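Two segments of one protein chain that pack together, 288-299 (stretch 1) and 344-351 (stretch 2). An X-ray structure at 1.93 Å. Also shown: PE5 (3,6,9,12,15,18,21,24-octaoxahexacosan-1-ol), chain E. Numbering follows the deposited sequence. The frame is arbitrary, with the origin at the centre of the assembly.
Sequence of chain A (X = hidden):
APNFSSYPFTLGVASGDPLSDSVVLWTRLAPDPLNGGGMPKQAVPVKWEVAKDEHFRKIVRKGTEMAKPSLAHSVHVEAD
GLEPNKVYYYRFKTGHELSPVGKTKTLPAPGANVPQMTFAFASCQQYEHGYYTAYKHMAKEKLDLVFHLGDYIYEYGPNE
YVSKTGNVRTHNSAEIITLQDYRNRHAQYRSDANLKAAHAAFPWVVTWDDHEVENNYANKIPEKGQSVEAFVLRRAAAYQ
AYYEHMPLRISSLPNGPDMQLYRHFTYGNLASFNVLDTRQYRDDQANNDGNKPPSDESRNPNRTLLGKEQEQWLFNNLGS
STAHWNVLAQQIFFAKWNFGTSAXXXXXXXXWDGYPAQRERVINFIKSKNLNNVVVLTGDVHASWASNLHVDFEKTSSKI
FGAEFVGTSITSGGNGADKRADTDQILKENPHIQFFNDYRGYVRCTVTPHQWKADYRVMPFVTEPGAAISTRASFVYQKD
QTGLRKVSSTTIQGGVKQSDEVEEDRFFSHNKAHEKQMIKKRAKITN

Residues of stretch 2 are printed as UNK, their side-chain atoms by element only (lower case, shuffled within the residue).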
# COMPACT_ATOMS: atom_id res chain seq x y z
N ASN A 288 2.36 14.64 20.88
CA ASN A 288 3.68 14.62 20.24
C ASN A 288 4.00 13.32 19.49
O ASN A 288 5.18 13.00 19.28
CB ASN A 288 4.79 14.91 21.26
CG ASN A 288 4.81 16.36 21.71
OD1 ASN A 288 4.99 16.63 22.89
ND2 ASN A 288 4.62 17.28 20.79
N ASP A 289 2.96 12.58 19.10
CA ASP A 289 3.16 11.37 18.30
C ASP A 289 3.83 10.26 19.12
O ASP A 289 3.97 10.36 20.35
CB ASP A 289 4.00 11.69 17.02
CG ASP A 289 3.63 10.80 15.80
OD1 ASP A 289 2.99 9.72 15.98
OD2 ASP A 289 3.98 11.20 14.66
N GLY A 290 4.24 9.19 18.46
CA GLY A 290 4.85 8.07 19.16
C GLY A 290 3.77 7.22 19.84
O GLY A 290 2.60 7.25 19.46
N ASN A 291 4.20 6.46 20.83
CA ASN A 291 3.32 5.59 21.58
C ASN A 291 3.11 6.21 22.96
O ASN A 291 4.05 6.34 23.71
CB ASN A 291 3.95 4.20 21.70
CG ASN A 291 4.26 3.59 20.32
OD1 ASN A 291 5.37 3.14 20.06
ND2 ASN A 291 3.30 3.60 19.46
N LYS A 292 1.89 6.64 23.24
CA LYS A 292 1.62 7.48 24.39
C LYS A 292 0.32 7.06 25.05
O LYS A 292 -0.53 6.40 24.41
CB LYS A 292 1.49 8.95 23.94
CG LYS A 292 2.73 9.51 23.23
CD LYS A 292 3.91 9.71 24.19
CE LYS A 292 5.18 10.21 23.48
NZ LYS A 292 4.94 11.43 22.65
N PRO A 293 0.11 7.47 26.31
CA PRO A 293 -1.18 7.29 26.95
C PRO A 293 -2.23 8.08 26.21
O PRO A 293 -1.91 9.10 25.64
CB PRO A 293 -0.98 7.86 28.36
CG PRO A 293 0.44 7.75 28.63
CD PRO A 293 1.15 7.86 27.29
N PRO A 294 -3.47 7.61 26.17
CA PRO A 294 -4.54 8.45 25.67
C PRO A 294 -4.68 9.69 26.55
O PRO A 294 -4.20 9.69 27.69
CB PRO A 294 -5.78 7.57 25.81
CG PRO A 294 -5.46 6.64 26.91
CD PRO A 294 -3.98 6.45 26.93
N SER A 295 -5.31 10.73 26.02
CA SER A 295 -5.40 12.02 26.68
C SER A 295 -6.61 12.72 26.15
O SER A 295 -7.25 12.25 25.20
CB SER A 295 -4.14 12.85 26.40
OG SER A 295 -4.04 13.19 25.02
N ASP A 296 -6.91 13.88 26.74
CA ASP A 296 -7.99 14.70 26.23
C ASP A 296 -7.68 15.15 24.81
O ASP A 296 -8.58 15.28 23.99
CB ASP A 296 -8.21 15.92 27.14
CG ASP A 296 -8.70 15.53 28.53
OD1 ASP A 296 -9.74 14.84 28.63
OD2 ASP A 296 -8.02 15.88 29.51
N GLU A 297 -6.41 15.39 24.53
CA GLU A 297 -5.97 15.74 23.19
C GLU A 297 -6.31 14.61 22.18
O GLU A 297 -6.97 14.85 21.16
CB GLU A 297 -4.47 16.01 23.24
CG GLU A 297 -3.86 16.62 22.00
CD GLU A 297 -2.41 17.10 22.25
OE1 GLU A 297 -2.19 17.94 23.15
OE2 GLU A 297 -1.50 16.66 21.53
N SER A 298 -5.86 13.39 22.45
CA SER A 298 -6.12 12.30 21.51
C SER A 298 -7.60 11.99 21.42
O SER A 298 -8.11 11.71 20.32
CB SER A 298 -5.33 11.04 21.86
OG SER A 298 -5.80 10.44 23.04
N ARG A 299 -8.31 12.12 22.54
CA ARG A 299 -9.76 11.81 22.58
C ARG A 299 -10.65 12.93 22.05
O ARG A 299 -11.84 12.71 21.90
CB ARG A 299 -10.20 11.42 24.01
CG ARG A 299 -9.63 10.08 24.53
CD ARG A 299 -10.17 9.72 25.94
NE ARG A 299 -9.80 10.73 26.94
CZ ARG A 299 -8.93 10.58 27.95
NH1 ARG A 299 -8.31 9.42 28.17
NH2 ARG A 299 -8.69 11.61 28.76
N UNK A 344 -3.03 1.48 32.82
CA UNK A 344 -2.12 2.43 32.18
C UNK A 344 -1.92 2.07 30.71
O UNK A 344 -0.91 1.48 30.36
c UNK A 344 -0.74 2.40 32.85
o UNK A 344 -0.83 2.57 34.24
N UNK A 345 -2.88 2.42 29.88
CA UNK A 345 -2.80 2.07 28.46
C UNK A 345 -1.78 2.96 27.71
O UNK A 345 -1.49 4.08 28.15
c UNK A 345 -4.20 2.97 30.23
c UNK A 345 -4.20 2.33 27.95
c UNK A 345 -4.82 3.27 28.92
N UNK A 346 -1.22 2.41 26.63
CA UNK A 346 -0.28 3.11 25.74
C UNK A 346 -0.67 2.72 24.29
O UNK A 346 -0.85 1.53 23.99
c UNK A 346 2.16 3.36 25.01
c UNK A 346 2.73 2.37 27.96
c UNK A 346 1.15 2.72 26.03
c UNK A 346 1.53 3.12 27.46
N UNK A 347 -0.86 3.74 23.45
CA UNK A 347 -1.40 3.59 22.10
C UNK A 347 -0.52 4.29 21.07
O UNK A 347 0.19 5.26 21.40
c UNK A 347 -2.79 4.19 22.03
c UNK A 347 -3.81 3.38 22.81
c UNK A 347 -5.35 3.16 24.65
c UNK A 347 -5.04 1.34 23.11
c UNK A 347 -4.43 3.90 23.94
c UNK A 347 -4.13 2.09 22.41
c UNK A 347 -5.66 1.88 24.23
o UNK A 347 -6.56 1.13 24.93
N UNK A 348 -0.60 3.82 19.83
CA UNK A 348 0.09 4.47 18.71
C UNK A 348 -0.67 5.70 18.28
O UNK A 348 -1.81 5.61 17.84
c UNK A 348 0.24 3.52 17.52
o UNK A 348 0.63 4.24 16.36
N UNK A 349 -0.04 6.86 18.40
CA UNK A 349 -0.73 8.12 18.09
C UNK A 349 -0.90 8.32 16.59
O UNK A 349 -1.74 9.11 16.15
s UNK A 349 -1.67 9.52 20.87
c UNK A 349 0.02 9.24 20.27
c UNK A 349 0.04 9.30 18.74
c UNK A 349 -2.17 7.90 21.49
N UNK A 350 -0.17 7.55 15.80
CA UNK A 350 -0.23 7.64 14.33
C UNK A 350 -1.22 6.65 13.68
O UNK A 350 -1.53 6.76 12.48
c UNK A 350 1.17 7.41 13.75
c UNK A 350 1.26 7.77 12.28
o UNK A 350 0.91 8.92 11.88
o UNK A 350 1.71 6.88 11.51
N UNK A 351 -1.74 5.74 14.50
CA UNK A 351 -2.73 4.73 14.09
C UNK A 351 -4.15 5.16 14.44
O UNK A 351 -4.34 6.26 14.96
c UNK A 351 -2.41 3.39 14.77
o UNK A 351 -1.10 2.96 14.44
C48 PE5 E . -11.05 1.81 22.81
C50 PE5 E . -10.52 3.20 22.46
O1 PE5 E . -9.25 3.13 21.80
C1 PE5 E . -8.10 3.57 22.55
C2 PE5 E . -7.68 5.00 22.19
O2 PE5 E . -8.12 6.01 23.13

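Position 344 carries one carbon followed by one oxygen, and neither comes near stretch 1. A lone hydroxyl on a single carbon is serine: S344, a small polar residue suited to its exposed place.

At position 345 three carbons close a ring onto the backbone nitrogen and pack on the ring of P294; this is proline. The CG of P345 lies 3.8 Å from CD of P294, an apolar contact between two rings. The O of P345 receives a CA-H...O contact from CA of P293 at 3.4 Å.

Position 346 has four carbons, forked at the first, with one arm two carbons long, and the shorter arm lies against N291: isoleucine. The CG2 of I346 approaches CB of N291 at 3.9 Å; branching at CB suits an extended backbone. Its CA makes a CA-H...O contact with O of K292 at 3.6 Å.

At position 347 one carbon leads to a six-carbon ring bearing an oxygen, with P294 at the ring's edge, the mark of tyrosine. CD2 of Y347 lies 4.0 Å from CD of P294, and PE5 covers one face, its C1 3.4 Å from CZ of Y347.

Position 348 again shows one carbon and one oxygen, the carbon close to the side chain of N291, hence serine. S348 pairs with N291 across the sheet, where its short side chain takes up little room. It also opens a type I turn ending at 351, and OG of S348 accepts a weak bond from N of 350, 3.5 Å away.

Position 349 is an unbranched chain of two carbons, a sulfur and a carbon, running past K292 to S298: methionine. Pointing toward stretch 1, M349 has the largest area covered in the contact. Its CG lies 4.0 Å from CB of K292, and its SD 4.1 Å from CB of S298; a long, flexible thioether can reach both.

At position 350 the second of two carbons carries two oxygens, and the first touches D289, so this is aspartate. The CB of D350 lies 3.7 Å from OD1 of D289, and both its carboxylate oxygens are hydrogen-bonded elsewhere in the structure.

Position 351, one carbon and one oxygen out of reach of stretch 1, is serine. OG of S351 shares a 2.9 Å hydrogen bond with OG of S348, tying the ends of the turn together.

The contact is a short antiparallel pairing. K292 and Y347 exchange bonds, N to O at 2.9 Å and O to N at 2.8 Å respectively, and N of M349 extends the ladder to O of G290 at 2.9 Å.

Stretch 2 (344-351) SPIYSMDS
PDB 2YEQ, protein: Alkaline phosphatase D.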